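Local coordinates for Fe-regulated protein B (Neisseria meningitidis, PDB 4AIP), which is a TonB-dependent transporter of the outer membrane that takes up iron, probably in siderophore-bound form, at residues D527-E532 against D561-P566. Sequence-based numbering, arbitrary orientation.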
loop_
_atom_site.group_PDB
_atom_site.type_symbol
_atom_site.label_atom_id
_atom_site.label_comp_id
_atom_site.label_asym_id
_atom_site.label_seq_id
_atom_site.Cartn_x
_atom_site.Cartn_y
_atom_site.Cartn_z
ATOM N N ASP B 527 -17.336 0.992 44.860
ATOM C CA ASP B 527 -16.465 1.721 45.768
ATOM C C ASP B 527 -15.321 0.952 46.363
ATOM O O ASP B 527 -14.222 1.498 46.477
ATOM C CB ASP B 527 -17.247 2.387 46.898
ATOM C CG ASP B 527 -18.051 3.572 46.437
ATOM O OD1 ASP B 527 -17.743 4.180 45.402
ATOM O OD2 ASP B 527 -19.016 3.901 47.135
ATOM N N GLY B 528 -15.545 -0.283 46.774
ATOM C CA GLY B 528 -14.438 -0.974 47.434
ATOM C C GLY B 528 -13.694 -1.943 46.556
ATOM O O GLY B 528 -12.927 -2.740 47.064
ATOM N N THR B 529 -13.917 -1.880 45.235
ATOM C CA THR B 529 -13.478 -2.983 44.391
ATOM C C THR B 529 -12.014 -3.094 44.421
ATOM O O THR B 529 -11.326 -2.114 44.585
ATOM C CB THR B 529 -14.129 -3.099 42.996
ATOM O OG1 THR B 529 -13.135 -3.279 41.980
ATOM C CG2 THR B 529 -14.956 -1.972 42.691
ATOM N N LYS B 530 -11.531 -4.315 44.344
ATOM C CA LYS B 530 -10.117 -4.520 44.498
ATOM C C LYS B 530 -9.603 -5.497 43.522
ATOM O O LYS B 530 -10.324 -6.014 42.683
ATOM C CB LYS B 530 -9.840 -5.025 45.868
ATOM C CG LYS B 530 -10.990 -5.872 46.345
ATOM C CD LYS B 530 -10.538 -6.703 47.454
ATOM C CE LYS B 530 -9.789 -5.826 48.493
ATOM N NZ LYS B 530 -10.773 -4.874 49.112
ATOM N N ALA B 531 -8.311 -5.737 43.651
ATOM C CA ALA B 531 -7.624 -6.538 42.698
ATOM C C ALA B 531 -7.883 -8.005 43.038
ATOM O O ALA B 531 -8.139 -8.351 44.172
ATOM C CB ALA B 531 -6.107 -6.216 42.719
ATOM N N GLU B 532 -7.825 -8.841 42.012
ATOM C CA GLU B 532 -7.818 -10.279 42.137
ATOM C C GLU B 532 -6.508 -10.680 42.769
ATOM O O GLU B 532 -5.477 -10.029 42.533
ATOM C CB GLU B 532 -7.877 -10.914 40.745
ATOM C CG GLU B 532 -9.203 -10.677 40.081
ATOM C CD GLU B 532 -9.272 -11.160 38.639
ATOM O OE1 GLU B 532 -8.176 -11.315 38.016
ATOM O OE2 GLU B 532 -10.408 -11.349 38.139
ATOM N N ASP B 561 -11.563 -12.619 44.749
ATOM C CA ASP B 561 -12.057 -11.335 44.220
ATOM C C ASP B 561 -12.075 -11.213 42.685
ATOM O O ASP B 561 -11.975 -10.106 42.105
ATOM C CB ASP B 561 -11.334 -10.149 44.854
ATOM C CG ASP B 561 -11.522 -10.094 46.362
ATOM O OD1 ASP B 561 -12.657 -10.281 46.794
ATOM O OD2 ASP B 561 -10.555 -9.850 47.113
ATOM N N ALA B 562 -12.274 -12.343 42.020
ATOM C CA ALA B 562 -12.483 -12.338 40.582
ATOM C C ALA B 562 -13.582 -11.364 40.162
ATOM O O ALA B 562 -14.583 -11.177 40.878
ATOM C CB ALA B 562 -12.823 -13.728 40.111
ATOM N N LEU B 563 -13.420 -10.765 38.976
ATOM C CA LEU B 563 -14.338 -9.758 38.518
ATOM C C LEU B 563 -14.703 -10.127 37.139
ATOM O O LEU B 563 -13.839 -10.500 36.350
ATOM C CB LEU B 563 -13.663 -8.379 38.383
ATOM C CG LEU B 563 -12.799 -7.841 39.523
ATOM C CD1 LEU B 563 -11.310 -7.978 39.180
ATOM C CD2 LEU B 563 -13.201 -6.409 39.698
ATOM N N ALA B 564 -15.957 -9.932 36.759
ATOM C CA ALA B 564 -16.229 -10.173 35.362
ATOM C C ALA B 564 -17.233 -9.204 34.811
ATOM O O ALA B 564 -16.851 -8.195 34.239
ATOM C CB ALA B 564 -16.641 -11.617 35.123
ATOM N N ASN B 565 -18.505 -9.485 34.979
ATOM C CA ASN B 565 -19.504 -8.621 34.432
ATOM C C ASN B 565 -19.940 -7.614 35.512
ATOM O O ASN B 565 -19.849 -7.893 36.718
ATOM C CB ASN B 565 -20.701 -9.437 33.943
ATOM C CG ASN B 565 -20.408 -10.266 32.665
ATOM O OD1 ASN B 565 -19.528 -9.929 31.846
ATOM N ND2 ASN B 565 -21.149 -11.344 32.493
ATOM N N PRO B 566 -20.437 -6.437 35.084
ATOM C CA PRO B 566 -20.748 -5.432 36.067
ATOM C C PRO B 566 -22.120 -5.632 36.766
ATOM O O PRO B 566 -23.022 -6.305 36.242
ATOM C CB PRO B 566 -20.692 -4.140 35.254
ATOM C CG PRO B 566 -21.167 -4.537 33.927
ATOM C CD PRO B 566 -20.798 -5.988 33.724
#
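Glu532 lays its CG and carboxylate obliquely across one methyl of Leu563, with CG 3.5 Å from Leu563 CD1. Its first torsion sets CG anti to the carbonyl carbon (chi1 -68°), and the extended chain beyond carries the carboxylate past Ala562 to the next peptide. There Glu532 OE2 accepts a hydrogen bond from Leu563 N at 3.2 Å, using its anti lone pair; the N-H...O angle of 150° marks a moderately bent bond. Glu532 OE2 is also 3.4 Å from Ala562 CA. The other carboxylate oxygen, OE1, forms a salt bridge with Arg509, so this buried acid is gripped through both carboxylate oxygens, and the arginine would be expected to keep it ionised. Leu563 uses its two methyls separately: CD2 reaches Thr529 OG1 at 3.9 Å, the side chains crossing at about a right angle. This is a van der Waals touch, and the buried hydroxyl has no polar partner anywhere in the model.

Earlier in the same loop, Lys530 meets Asp561 through its aliphatic part, CD lying 3.2 Å from Asp561 OD2. Bends at chi3 and chi4 turn the amine aside; Lys530 NZ stays 5.4 Å from Asp561 OD2, a distance at which the opposite charges may still attract, though they form no salt bridge.

Away from the annotated sites, the contact ties the loop leading into strand 532-544 to the end of strand 548-563, its antiparallel neighbour in the TonB-dependent receptor barrel. Strand 575-597 flanks it through Asn580 and Ile584, Pro508 covers Thr529 and Leu563, and strand 475-490 touches Lys530 and Ala531.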